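Local coordinates for Cas13d (uncultured Ruminococcus sp, PDB 6IV9), which binds a CRISPR RNA and, through its two HEPN domains, dictates maturation of that RNA and cleavage of target RNA, at residues A[61-69]-A[164-172]; A[796-807]-A[898-906]. The protein carries 2 engineered substitutions. All coordinates share one frame; numbering follows the deposited sequence.

Contact 1: A[61-69]-A[164-172]; sequences KSILVSENK and FDDNIHIQL. With nucleotides of chain B.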
loop_
_atom_site.group_PDB
_atom_site.type_symbol
_atom_site.label_atom_id
_atom_site.label_comp_id
_atom_site.label_asym_id
_atom_site.label_seq_id
_atom_site.Cartn_x
_atom_site.Cartn_y
_atom_site.Cartn_z
ATOM N N LYS A 61 20.798 6.944 -16.542
ATOM C CA LYS A 61 20.166 6.359 -15.338
ATOM C C LYS A 61 20.861 6.766 -14.040
ATOM O O LYS A 61 20.182 7.143 -13.126
ATOM C CB LYS A 61 20.231 4.842 -15.436
ATOM C CG LYS A 61 19.534 4.067 -14.338
ATOM C CD LYS A 61 19.515 2.604 -14.658
ATOM C CE LYS A 61 19.023 1.748 -13.524
ATOM N NZ LYS A 61 17.577 1.920 -13.336
ATOM N N SER A 62 22.179 6.630 -13.995
ATOM C CA SER A 62 22.872 6.977 -12.744
ATOM C C SER A 62 24.362 7.240 -12.969
ATOM O O SER A 62 24.905 6.753 -13.923
ATOM C CB SER A 62 22.639 5.852 -11.788
ATOM O OG SER A 62 23.694 5.694 -10.899
ATOM N N ILE A 63 24.943 8.062 -12.112
ATOM C CA ILE A 63 26.418 8.215 -12.086
ATOM C C ILE A 63 26.866 7.672 -10.729
ATOM O O ILE A 63 26.631 8.315 -9.742
ATOM C CB ILE A 63 26.862 9.669 -12.276
ATOM C CG1 ILE A 63 26.275 10.274 -13.547
ATOM C CG2 ILE A 63 28.373 9.736 -12.262
ATOM C CD1 ILE A 63 26.697 11.685 -13.784
ATOM N N LEU A 64 27.457 6.493 -10.721
ATOM C CA LEU A 64 27.951 5.876 -9.474
ATOM C C LEU A 64 29.341 6.431 -9.199
ATOM O O LEU A 64 30.097 6.569 -10.132
ATOM C CB LEU A 64 27.938 4.360 -9.633
ATOM C CG LEU A 64 26.553 3.802 -9.939
ATOM C CD1 LEU A 64 26.617 2.348 -10.314
ATOM C CD2 LEU A 64 25.613 4.015 -8.772
ATOM N N VAL A 65 29.613 6.750 -7.944
ATOM C CA VAL A 65 30.911 7.378 -7.605
ATOM C C VAL A 65 31.690 6.512 -6.627
ATOM O O VAL A 65 31.130 6.031 -5.668
ATOM C CB VAL A 65 30.757 8.809 -7.058
ATOM C CG1 VAL A 65 32.101 9.450 -6.809
ATOM C CG2 VAL A 65 29.902 9.700 -7.935
ATOM N N SER A 66 32.948 6.309 -6.961
ATOM C CA SER A 66 33.941 5.666 -6.075
ATOM C C SER A 66 35.028 6.712 -5.785
ATOM O O SER A 66 34.956 7.838 -6.302
ATOM C CB SER A 66 34.521 4.439 -6.667
ATOM O OG SER A 66 35.588 4.795 -7.512
ATOM N N GLU A 67 36.002 6.364 -4.969
ATOM C CA GLU A 67 37.010 7.402 -4.682
ATOM C C GLU A 67 37.726 7.777 -5.982
ATOM O O GLU A 67 37.859 8.943 -6.240
ATOM C CB GLU A 67 37.944 6.939 -3.565
ATOM C CG GLU A 67 38.928 7.996 -3.123
ATOM C CD GLU A 67 38.292 9.182 -2.424
ATOM O OE1 GLU A 67 37.062 9.303 -2.493
ATOM O OE2 GLU A 67 39.026 9.987 -1.832
ATOM N N ASN A 68 38.112 6.819 -6.804
ATOM C CA ASN A 68 38.933 7.219 -7.968
ATOM C C ASN A 68 38.155 7.243 -9.288
ATOM O O ASN A 68 38.633 7.866 -10.210
ATOM C CB ASN A 68 40.207 6.377 -8.022
ATOM C CG ASN A 68 41.060 6.547 -6.782
ATOM O OD1 ASN A 68 41.235 5.618 -6.011
ATOM N ND2 ASN A 68 41.575 7.741 -6.567
ATOM N N LYS A 69 36.968 6.657 -9.340
ATOM C CA LYS A 69 36.262 6.537 -10.632
ATOM C C LYS A 69 34.778 6.854 -10.521
ATOM O O LYS A 69 34.272 6.868 -9.428
ATOM C CB LYS A 69 36.294 5.078 -11.056
ATOM C CG LYS A 69 37.670 4.466 -11.185
ATOM C CD LYS A 69 38.533 5.210 -12.139
ATOM C CE LYS A 69 39.873 4.542 -12.336
ATOM N NZ LYS A 69 40.674 5.219 -13.380
ATOM N N PHE A 164 32.813 2.060 3.046
ATOM C CA PHE A 164 33.271 2.021 1.645
ATOM C C PHE A 164 33.470 3.434 1.132
ATOM O O PHE A 164 32.710 4.302 1.493
ATOM C CB PHE A 164 32.238 1.328 0.763
ATOM C CG PHE A 164 32.111 -0.141 1.040
ATOM C CD1 PHE A 164 32.912 -1.051 0.384
ATOM C CD2 PHE A 164 31.231 -0.606 1.990
ATOM C CE1 PHE A 164 32.814 -2.398 0.653
ATOM C CE2 PHE A 164 31.131 -1.957 2.255
ATOM C CZ PHE A 164 31.922 -2.845 1.586
ATOM N N ASP A 165 34.427 3.596 0.227
ATOM C CA ASP A 165 34.691 4.901 -0.416
ATOM C C ASP A 165 33.947 4.967 -1.750
ATOM O O ASP A 165 34.554 5.211 -2.756
ATOM C CB ASP A 165 36.178 5.162 -0.574
ATOM C CG ASP A 165 36.479 6.513 0.013
ATOM O OD1 ASP A 165 37.218 6.557 1.024
ATOM O OD2 ASP A 165 35.895 7.489 -0.485
ATOM N N ASP A 166 32.654 4.722 -1.696
ATOM C CA ASP A 166 31.760 4.743 -2.864
ATOM C C ASP A 166 30.366 5.119 -2.373
ATOM O O ASP A 166 30.111 5.085 -1.196
ATOM C CB ASP A 166 31.801 3.437 -3.648
ATOM C CG ASP A 166 31.167 2.252 -2.951
ATOM O OD1 ASP A 166 30.050 2.385 -2.505
ATOM O OD2 ASP A 166 31.800 1.219 -2.895
ATOM N N ASN A 167 29.521 5.494 -3.302
ATOM C CA ASN A 167 28.142 5.906 -2.961
ATOM C C ASN A 167 27.157 4.825 -3.403
ATOM O O ASN A 167 26.003 5.130 -3.508
ATOM C CB ASN A 167 27.818 7.261 -3.580
ATOM C CG ASN A 167 27.584 7.161 -5.065
ATOM O OD1 ASN A 167 28.029 6.233 -5.698
ATOM N ND2 ASN A 167 26.868 8.116 -5.609
ATOM N N ILE A 168 27.655 3.654 -3.768
ATOM C CA ILE A 168 26.792 2.547 -4.265
ATOM C C ILE A 168 26.141 1.766 -3.125
ATOM O O ILE A 168 24.974 1.488 -3.216
ATOM C CB ILE A 168 27.586 1.622 -5.196
ATOM C CG1 ILE A 168 28.488 2.403 -6.153
ATOM C CG2 ILE A 168 26.653 0.687 -5.932
ATOM C CD1 ILE A 168 29.273 1.544 -7.095
ATOM N N HIS A 169 26.909 1.422 -2.104
ATOM C CA HIS A 169 26.365 0.604 -0.994
ATOM C C HIS A 169 25.229 1.338 -0.277
ATOM O O HIS A 169 24.257 0.713 0.038
ATOM C CB HIS A 169 27.477 0.207 -0.019
ATOM C CG HIS A 169 28.548 -0.623 -0.624
ATOM N ND1 HIS A 169 29.514 -0.097 -1.426
ATOM C CD2 HIS A 169 28.813 -1.931 -0.536
ATOM C CE1 HIS A 169 30.325 -1.042 -1.804
ATOM N NE2 HIS A 169 29.924 -2.160 -1.273
ATOM N N ILE A 170 25.395 2.628 -0.042
ATOM C CA ILE A 170 24.380 3.439 0.682
ATOM C C ILE A 170 23.065 3.465 -0.105
ATOM O O ILE A 170 22.036 3.510 0.509
ATOM C CB ILE A 170 24.924 4.832 1.050
ATOM C CG1 ILE A 170 24.067 5.498 2.122
ATOM C CG2 ILE A 170 25.142 5.717 -0.160
ATOM C CD1 ILE A 170 23.846 4.624 3.312
ATOM N N GLN A 171 23.143 3.515 -1.426
ATOM C CA GLN A 171 21.916 3.536 -2.255
ATOM C C GLN A 171 21.164 2.205 -2.096
ATOM O O GLN A 171 19.964 2.219 -2.008
ATOM C CB GLN A 171 22.263 3.911 -3.689
ATOM C CG GLN A 171 22.821 5.317 -3.829
ATOM C CD GLN A 171 23.031 5.683 -5.274
ATOM O OE1 GLN A 171 22.108 5.725 -6.062
ATOM N NE2 GLN A 171 24.272 5.926 -5.627
ATOM N N LEU A 172 21.889 1.099 -2.081
ATOM C CA LEU A 172 21.237 -0.211 -1.864
ATOM C C LEU A 172 20.603 -0.205 -0.470
ATOM O O LEU A 172 19.462 -0.568 -0.351
ATOM C CB LEU A 172 22.304 -1.300 -1.969
ATOM C CG LEU A 172 21.831 -2.734 -1.783
ATOM C CD1 LEU A 172 22.846 -3.710 -2.348
ATOM C CD2 LEU A 172 21.568 -3.028 -0.326
ATOM P P C B 24 17.700 8.508 -2.674
ATOM O OP1 C B 24 16.917 7.857 -1.617
ATOM O OP2 C B 24 17.418 9.806 -3.220
ATOM O "O5'" C B 24 19.187 8.650 -2.102
ATOM C "C5'" C B 24 19.635 7.808 -1.037
ATOM C "C4'" C B 24 21.075 8.099 -0.701
ATOM O "O4'" C B 24 21.943 7.651 -1.774
ATOM C "C3'" C B 24 21.400 9.553 -0.552
ATOM O "O3'" C B 24 21.036 9.962 0.734
ATOM C "C2'" C B 24 22.912 9.550 -0.762
ATOM O "O2'" C B 24 23.601 9.125 0.399
ATOM C "C1'" C B 24 23.031 8.560 -1.905
ATOM N N1 C B 24 23.004 9.147 -3.272
ATOM C C2 C B 24 24.222 9.546 -3.853
ATOM O O2 C B 24 25.265 9.435 -3.186
ATOM N N3 C B 24 24.218 10.073 -5.101
ATOM C C4 C B 24 23.070 10.134 -5.797
ATOM N N4 C B 24 23.112 10.589 -7.053
ATOM C C5 C B 24 21.827 9.711 -5.240
ATOM C C6 C B 24 21.839 9.242 -3.981
ATOM P P U B 23 19.532 9.965 -8.793
ATOM O OP1 U B 23 20.652 9.119 -9.239
ATOM O OP2 U B 23 18.385 10.213 -9.641
ATOM O "O5'" U B 23 19.005 9.266 -7.452
ATOM C "C5'" U B 23 17.699 9.534 -6.889
ATOM C "C4'" U B 23 17.293 8.337 -6.029
ATOM O "O4'" U B 23 17.056 7.230 -6.935
ATOM C "C3'" U B 23 18.401 7.846 -5.082
ATOM O "O3'" U B 23 17.845 7.450 -3.847
ATOM C "C2'" U B 23 18.977 6.647 -5.792
ATOM O "O2'" U B 23 19.668 5.729 -4.943
ATOM C "C1'" U B 23 17.742 6.075 -6.494
ATOM N N1 U B 23 18.135 5.281 -7.667
ATOM C C2 U B 23 17.904 3.916 -7.651
ATOM O O2 U B 23 17.370 3.355 -6.731
ATOM N N3 U B 23 18.373 3.237 -8.748
ATOM C C4 U B 23 19.039 3.748 -9.812
ATOM O O4 U B 23 19.417 2.993 -10.706
ATOM C C5 U B 23 19.220 5.168 -9.776
ATOM C C6 U B 23 18.763 5.866 -8.735
ATOM P P A B 29 12.338 8.276 -5.778
ATOM O OP1 A B 29 11.814 6.959 -5.862
ATOM O OP2 A B 29 13.618 8.579 -5.094
ATOM O "O5'" A B 29 12.399 8.764 -7.294
ATOM C "C5'" A B 29 12.738 10.121 -7.596
ATOM C "C4'" A B 29 13.546 10.134 -8.868
ATOM O "O4'" A B 29 14.753 9.364 -8.631
ATOM C "C3'" A B 29 12.901 9.428 -10.050
ATOM O "O3'" A B 29 11.875 10.229 -10.648
ATOM C "C2'" A B 29 14.129 9.170 -10.919
ATOM O "O2'" A B 29 14.546 10.356 -11.591
ATOM C "C1'" A B 29 15.159 8.769 -9.845
ATOM N N9 A B 29 15.186 7.353 -9.638
ATOM C C8 A B 29 14.524 6.601 -8.696
ATOM N N7 A B 29 14.630 5.316 -8.894
ATOM C C5 A B 29 15.384 5.212 -10.051
ATOM C C6 A B 29 15.797 4.114 -10.812
ATOM N N6 A B 29 15.546 2.849 -10.482
ATOM N N1 A B 29 16.524 4.359 -11.929
ATOM C C2 A B 29 16.794 5.624 -12.247
ATOM N N3 A B 29 16.437 6.740 -11.624
ATOM C C4 A B 29 15.693 6.460 -10.541
HETATM O O HOH W 1 22.180 6.981 -8.527
HETATM O O HOH W 2 24.793 7.543 -7.899
#
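A single beta bridge pairs Ser-66 with Asp-166, their CA atoms 4.0 Å apart, just where strand 60-65, an outermost strand of a four-stranded antiparallel sheet, runs out beside the turn leading into helix 168-197. Asn-167 extends the pairing with a side chain that imitates backbone. Its OD1 accepts from Val-65 N at 2.8 Å along a nearly straight N-H (168°), with the donor raised above the carbonyl plane, while Asn-167 N donates to Val-65 O at 2.9 Å. With CG set between its backbone N and carbonyl carbon (chi1 74°), the amide folds back toward the strand. An amide suits this place because ND2 remains as a donor for the RNA and makes a weak 3.2 Å bond to O2 of C24 of chain B. Beside it, Leu-64 CB rests on Ile-168 CD1 at 4.0 Å, an apolar contact that Ile-534 and Met-535 of helix 511-535 continue. Asp-166 shapes the turn: in an Asx turn its OD1 accepts from Ile-168 N on the anti side, tilted out of the carboxylate plane, and its syn lone pair takes His-169 ND1 at 2.8 Å, in the imidazole plane. One helical turn on, Gln-171 NE2 binds Asn-167 O, and Gln-171 OE1 receives the O2' hydroxyl of U23 of chain B at 2.7 Å. A water completes the junction, accepting from Ser-62 OG and donating to Gln-171 OE1 and OP1 of U23.

Contact 2: A[796-807]-A[898-906]; sequences FLKKNKRLRKCV and GYNIPRFKN. With nucleotides of chain B.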
loop_
_atom_site.group_PDB
_atom_site.type_symbol
_atom_site.label_atom_id
_atom_site.label_comp_id
_atom_site.label_asym_id
_atom_site.label_seq_id
_atom_site.Cartn_x
_atom_site.Cartn_y
_atom_site.Cartn_z
ATOM N N PHE A 796 21.250 18.343 7.475
ATOM C CA PHE A 796 20.030 19.166 7.339
ATOM C C PHE A 796 20.091 20.326 8.331
ATOM O O PHE A 796 19.862 21.443 7.942
ATOM C CB PHE A 796 18.789 18.356 7.712
ATOM C CG PHE A 796 18.378 17.275 6.747
ATOM C CD1 PHE A 796 18.013 17.576 5.450
ATOM C CD2 PHE A 796 18.307 15.963 7.156
ATOM C CE1 PHE A 796 17.618 16.583 4.576
ATOM C CE2 PHE A 796 17.912 14.972 6.280
ATOM C CZ PHE A 796 17.569 15.289 4.995
ATOM N N LEU A 797 20.360 20.024 9.589
ATOM C CA LEU A 797 20.451 21.049 10.652
ATOM C C LEU A 797 21.685 21.945 10.496
ATOM O O LEU A 797 21.568 23.119 10.753
ATOM C CB LEU A 797 20.429 20.341 12.004
ATOM C CG LEU A 797 19.131 19.601 12.298
ATOM C CD1 LEU A 797 19.223 18.845 13.599
ATOM C CD2 LEU A 797 17.960 20.559 12.316
ATOM N N LYS A 798 22.835 21.381 10.152
ATOM C CA LYS A 798 24.057 22.211 10.054
ATOM C C LYS A 798 23.949 23.241 8.932
ATOM O O LYS A 798 24.287 24.376 9.160
ATOM C CB LYS A 798 25.282 21.325 9.835
ATOM C CG LYS A 798 26.622 22.027 9.984
ATOM C CD LYS A 798 26.774 22.733 11.312
ATOM C CE LYS A 798 28.122 23.386 11.514
ATOM N NZ LYS A 798 28.254 23.959 12.869
ATOM N N LYS A 799 23.513 22.814 7.757
ATOM C CA LYS A 799 23.432 23.676 6.554
ATOM C C LYS A 799 22.368 24.762 6.661
ATOM O O LYS A 799 22.534 25.766 6.021
ATOM C CB LYS A 799 23.247 22.846 5.289
ATOM C CG LYS A 799 24.388 21.896 5.008
ATOM C CD LYS A 799 24.343 21.327 3.637
ATOM C CE LYS A 799 25.717 20.921 3.175
ATOM N NZ LYS A 799 25.695 20.391 1.803
ATOM N N ASN A 800 21.295 24.525 7.395
ATOM C CA ASN A 800 20.208 25.528 7.400
ATOM C C ASN A 800 20.035 26.085 8.808
ATOM O O ASN A 800 19.255 25.549 9.552
ATOM C CB ASN A 800 18.926 24.917 6.840
ATOM C CG ASN A 800 17.944 25.955 6.357
ATOM O OD1 ASN A 800 17.644 26.886 7.071
ATOM N ND2 ASN A 800 17.456 25.799 5.148
ATOM N N LYS A 801 20.753 27.157 9.114
ATOM C CA LYS A 801 20.683 27.742 10.469
ATOM C C LYS A 801 19.268 28.238 10.752
ATOM O O LYS A 801 18.809 28.032 11.835
ATOM C CB LYS A 801 21.739 28.834 10.654
ATOM C CG LYS A 801 21.820 29.393 12.065
ATOM C CD LYS A 801 22.881 30.452 12.254
ATOM C CE LYS A 801 24.139 29.927 12.910
ATOM N NZ LYS A 801 25.283 30.868 12.782
ATOM N N ARG A 802 18.611 28.847 9.780
ATOM C CA ARG A 802 17.257 29.373 10.043
ATOM C C ARG A 802 16.305 28.232 10.405
ATOM O O ARG A 802 15.602 28.369 11.381
ATOM C CB ARG A 802 16.724 30.069 8.796
ATOM C CG ARG A 802 15.320 30.621 8.960
ATOM C CD ARG A 802 14.838 31.327 7.719
ATOM N NE ARG A 802 14.614 30.450 6.585
ATOM C CZ ARG A 802 13.564 29.656 6.429
ATOM N NH1 ARG A 802 12.581 29.656 7.306
ATOM N NH2 ARG A 802 13.494 28.869 5.384
ATOM N N LEU A 803 16.283 27.156 9.627
ATOM C CA LEU A 803 15.386 26.027 9.967
ATOM C C LEU A 803 15.822 25.386 11.285
ATOM O O LEU A 803 14.972 24.980 12.031
ATOM C CB LEU A 803 15.304 25.047 8.798
ATOM C CG LEU A 803 14.558 25.611 7.594
ATOM C CD1 LEU A 803 14.517 24.626 6.447
ATOM C CD2 LEU A 803 13.158 26.042 7.973
ATOM N N ARG A 804 17.120 25.320 11.551
ATOM C CA ARG A 804 17.597 24.722 12.820
ATOM C C ARG A 804 17.043 25.532 13.994
ATOM O O ARG A 804 16.596 24.937 14.944
ATOM C CB ARG A 804 19.124 24.737 12.874
ATOM C CG ARG A 804 19.710 24.161 14.148
ATOM C CD ARG A 804 21.047 24.784 14.496
ATOM N NE ARG A 804 21.855 24.806 13.298
ATOM C CZ ARG A 804 22.947 25.510 13.126
ATOM N NH1 ARG A 804 23.575 25.454 11.970
ATOM N NH2 ARG A 804 23.411 26.265 14.101
ATOM N N LYS A 805 17.079 26.853 13.885
ATOM C CA LYS A 805 16.561 27.757 14.937
ATOM C C LYS A 805 15.061 27.536 15.088
ATOM O O LYS A 805 14.595 27.545 16.203
ATOM C CB LYS A 805 16.875 29.208 14.585
ATOM C CG LYS A 805 18.333 29.594 14.754
ATOM C CD LYS A 805 18.916 29.058 16.033
ATOM C CE LYS A 805 20.426 29.027 16.076
ATOM N NZ LYS A 805 20.909 27.848 16.827
ATOM N N CYS A 806 14.356 27.348 13.978
ATOM C CA CYS A 806 12.893 27.108 14.018
ATOM C C CYS A 806 12.609 25.812 14.774
ATOM O O CYS A 806 11.715 25.802 15.589
ATOM C CB CYS A 806 12.333 26.989 12.612
ATOM S SG CYS A 806 12.231 28.572 11.748
ATOM N N VAL A 807 13.378 24.767 14.504
ATOM C CA VAL A 807 13.189 23.467 15.198
ATOM C C VAL A 807 13.455 23.646 16.694
ATOM O O VAL A 807 12.793 23.017 17.483
ATOM C CB VAL A 807 14.078 22.376 14.585
ATOM C CG1 VAL A 807 14.137 21.136 15.449
ATOM C CG2 VAL A 807 13.647 22.042 13.174
ATOM N N GLY A 898 12.281 16.734 13.853
ATOM C CA GLY A 898 12.968 17.943 13.374
ATOM C C GLY A 898 14.316 17.673 12.737
ATOM O O GLY A 898 14.687 18.408 11.868
ATOM N N TYR A 899 15.000 16.621 13.155
ATOM C CA TYR A 899 16.341 16.283 12.624
ATOM C C TYR A 899 16.279 15.967 11.123
ATOM O O TYR A 899 17.304 16.038 10.496
ATOM C CB TYR A 899 16.976 15.182 13.461
ATOM C CG TYR A 899 16.325 13.857 13.223
ATOM C CD1 TYR A 899 15.161 13.510 13.873
ATOM C CD2 TYR A 899 16.848 12.976 12.303
ATOM C CE1 TYR A 899 14.549 12.298 13.635
ATOM C CE2 TYR A 899 16.254 11.761 12.051
ATOM C CZ TYR A 899 15.092 11.430 12.709
ATOM O OH TYR A 899 14.498 10.248 12.461
ATOM N N ASN A 900 15.151 15.480 10.620
ATOM C CA ASN A 900 14.979 15.263 9.162
ATOM C C ASN A 900 14.108 16.430 8.702
ATOM O O ASN A 900 12.909 16.364 8.859
ATOM C CB ASN A 900 14.351 13.908 8.853
ATOM C CG ASN A 900 14.362 13.590 7.378
ATOM O OD1 ASN A 900 13.859 14.346 6.582
ATOM N ND2 ASN A 900 14.953 12.479 7.012
ATOM N N ILE A 901 14.728 17.460 8.154
ATOM C CA ILE A 901 13.983 18.707 7.849
ATOM C C ILE A 901 12.851 18.480 6.843
ATOM O O ILE A 901 11.790 18.989 7.084
ATOM C CB ILE A 901 14.961 19.806 7.413
ATOM C CG1 ILE A 901 15.755 20.312 8.612
ATOM C CG2 ILE A 901 14.230 20.924 6.717
ATOM C CD1 ILE A 901 14.922 21.061 9.587
ATOM N N PRO A 902 13.050 17.772 5.720
ATOM C CA PRO A 902 11.971 17.567 4.771
ATOM C C PRO A 902 10.801 16.807 5.410
ATOM O O PRO A 902 9.708 17.154 5.151
ATOM C CB PRO A 902 12.641 16.779 3.642
ATOM C CG PRO A 902 14.071 17.171 3.749
ATOM C CD PRO A 902 14.311 17.252 5.238
ATOM N N ARG A 903 11.086 15.782 6.196
ATOM C CA ARG A 903 9.980 15.055 6.850
ATOM C C ARG A 903 9.266 16.008 7.816
ATOM O O ARG A 903 8.081 16.132 7.728
ATOM C CB ARG A 903 10.494 13.824 7.597
ATOM C CG ARG A 903 9.409 13.049 8.321
ATOM C CD ARG A 903 9.803 11.706 8.892
ATOM N NE ARG A 903 10.394 10.783 7.956
ATOM C CZ ARG A 903 11.643 10.382 8.012
ATOM N NH1 ARG A 903 12.407 10.766 9.006
ATOM N NH2 ARG A 903 12.141 9.620 7.068
ATOM N N PHE A 904 10.022 16.744 8.618
ATOM C CA PHE A 904 9.421 17.652 9.624
ATOM C C PHE A 904 8.553 18.714 8.955
ATOM O O PHE A 904 7.462 18.945 9.410
ATOM C CB PHE A 904 10.520 18.324 10.439
ATOM C CG PHE A 904 10.035 19.386 11.384
ATOM C CD1 PHE A 904 9.419 19.055 12.573
ATOM C CD2 PHE A 904 10.198 20.721 11.085
ATOM C CE1 PHE A 904 8.975 20.034 13.440
ATOM C CE2 PHE A 904 9.744 21.703 11.945
ATOM C CZ PHE A 904 9.137 21.352 13.121
ATOM N N LYS A 905 9.053 19.350 7.908
ATOM C CA LYS A 905 8.245 20.370 7.207
ATOM C C LYS A 905 7.022 19.741 6.538
ATOM O O LYS A 905 5.955 20.277 6.670
ATOM C CB LYS A 905 9.104 21.104 6.184
ATOM C CG LYS A 905 10.157 22.000 6.800
ATOM C CD LYS A 905 10.695 23.004 5.843
ATOM C CE LYS A 905 9.660 23.980 5.355
ATOM N NZ LYS A 905 10.215 24.890 4.342
ATOM N N ASN A 906 7.205 18.609 5.877
ATOM C CA ASN A 906 6.078 17.978 5.153
ATOM C C ASN A 906 4.979 17.577 6.138
ATOM O O ASN A 906 3.838 17.692 5.784
ATOM C CB ASN A 906 6.521 16.815 4.275
ATOM C CG ASN A 906 7.363 17.228 3.093
ATOM O OD1 ASN A 906 7.553 18.399 2.840
ATOM N ND2 ASN A 906 7.868 16.253 2.372
ATOM P P A B 26 14.359 10.348 3.363
ATOM O OP1 A B 26 14.438 10.063 4.809
ATOM O OP2 A B 26 14.275 9.309 2.320
ATOM O "O5'" A B 26 13.049 11.224 3.119
ATOM C "C5'" A B 26 12.579 12.174 4.057
ATOM C "C4'" A B 26 11.308 12.807 3.562
ATOM O "O4'" A B 26 11.618 13.506 2.334
ATOM C "C3'" A B 26 10.159 11.897 3.118
ATOM O "O3'" A B 26 9.287 11.527 4.216
ATOM C "C2'" A B 26 9.398 12.766 2.100
ATOM O "O2'" A B 26 8.176 13.342 2.623
ATOM C "C1'" A B 26 10.412 13.864 1.731
ATOM N N9 A B 26 10.639 13.971 0.290
ATOM C C8 A B 26 11.323 13.094 -0.514
ATOM N N7 A B 26 11.234 13.370 -1.791
ATOM C C5 A B 26 10.484 14.537 -1.826
ATOM C C6 A B 26 10.012 15.321 -2.882
ATOM N N6 A B 26 10.326 15.107 -4.163
ATOM N N1 A B 26 9.203 16.362 -2.580
ATOM C C2 A B 26 8.931 16.601 -1.296
ATOM N N3 A B 26 9.263 15.892 -0.220
ATOM C C4 A B 26 10.103 14.908 -0.548
ATOM P P A B 27 9.177 10.026 4.743
ATOM O OP1 A B 27 8.472 10.106 6.065
ATOM O OP2 A B 27 10.489 9.381 4.720
ATOM O "O5'" A B 27 8.424 9.217 3.626
ATOM C "C5'" A B 27 7.026 9.518 3.432
ATOM C "C4'" A B 27 6.481 8.648 2.365
ATOM O "O4'" A B 27 5.087 8.907 2.196
ATOM C "C3'" A B 27 7.078 8.901 0.980
ATOM O "O3'" A B 27 7.953 7.854 0.613
ATOM C "C2'" A B 27 5.864 8.890 0.031
ATOM O "O2'" A B 27 6.046 8.002 -1.062
ATOM C "C1'" A B 27 4.727 8.432 0.959
ATOM N N9 A B 27 3.424 8.971 0.607
ATOM C C8 A B 27 2.303 8.209 0.405
ATOM N N7 A B 27 1.267 8.893 0.003
ATOM C C5 A B 27 1.729 10.203 -0.048
ATOM C C6 A B 27 1.099 11.417 -0.376
ATOM N N6 A B 27 -0.179 11.506 -0.760
ATOM N N1 A B 27 1.851 12.544 -0.355
ATOM C C2 A B 27 3.128 12.448 0.031
ATOM N N3 A B 27 3.809 11.375 0.421
ATOM C C4 A B 27 3.050 10.269 0.343
ATOM P P A B 2 9.441 25.708 -3.018
ATOM O OP1 A B 2 9.618 27.131 -2.804
ATOM O OP2 A B 2 10.091 25.062 -4.138
ATOM O "O5'" A B 2 9.947 24.914 -1.750
ATOM C "C5'" A B 2 9.686 25.345 -0.437
ATOM C "C4'" A B 2 9.641 24.175 0.494
ATOM O "O4'" A B 2 8.923 23.069 -0.090
ATOM C "C3'" A B 2 11.015 23.609 0.779
ATOM O "O3'" A B 2 11.638 24.467 1.694
ATOM C "C2'" A B 2 10.667 22.210 1.248
ATOM O "O2'" A B 2 10.176 22.207 2.550
ATOM C "C1'" A B 2 9.546 21.857 0.275
ATOM N N9 A B 2 10.021 21.183 -0.930
ATOM C C8 A B 2 9.911 21.591 -2.230
ATOM N N7 A B 2 10.441 20.761 -3.091
ATOM C C5 A B 2 10.925 19.729 -2.303
ATOM C C6 A B 2 11.592 18.534 -2.614
ATOM N N6 A B 2 11.916 18.164 -3.850
ATOM N N1 A B 2 11.948 17.734 -1.590
ATOM C C2 A B 2 11.630 18.105 -0.350
ATOM N N3 A B 2 11.007 19.195 0.068
ATOM C C4 A B 2 10.680 19.981 -0.969
#
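Ile-901 is a knob set into a hole formed by Phe-796, Leu-797, Leu-803 and Val-807, its branched chain suiting several apolar walls. With CG1 anti to the carbonyl carbon (chi1 -73°), CG1 meets Phe-796 CB at 3.7 Å and CD1 reaches Val-807 CG2 at 3.9 Å, while CG2 meets Leu-803 CD1 at 3.7 Å. Pro-902 lays CD over one face of the Phe-796 ring, a CH-pi contact 3.8 Å from the centroid and 27° off the normal; over the same face lies Ile-901 N, buried without a polar partner. Val-807 CG2 covers a face of Phe-904, and Gly-898, lacking a side chain, lets Val-807 CG1 come within 4.0 Å of its CA. The axes of the short helical segments 801-807 and 901-906 stay 12.0 Å apart at 56°, so side chains fill the interval. Each helix is started by an asparagine N-cap: Asn-800 OD1 accepts from Leu-803 N, and Asn-900 OD1 from Arg-903 N at 3.1 Å. Beyond lies the RNA. Arg-903 grips one phosphate of A27 of chain B, NE to OP1 (2.8 Å) and NH2 to OP2. Asn-906 ND2 donates to N3 and O2' of A26 of chain B, and Lys-905 NZ to O3' of A2 of chain B, besides pairing with an RNA phosphate. Interlocked apolar surfaces thus join the segments, leaving the polar tips of Arg-903, Lys-905 and Asn-906 to hold the RNA.

Contacts 1 and 2 do not touch: their centres are 26 Å apart and their nearest atoms about 12 Å. Along the chain, contact 1 closes before contact 2 opens. What they share is the RNA. Contact 1 meets U23, C24 and A29 of chain B, whereas 898-906 meets A26 and A27 between them in sequence and also A2, far off along the RNA; residues 796-807 add phosphate partners through Lys-799 and Asn-800. Bound magnesium lies about 9 Å from the side chain of Gln-171 in contact 1 and about 10 Å from that of Asn-900 in contact 2, too far for either side chain to be a ligand.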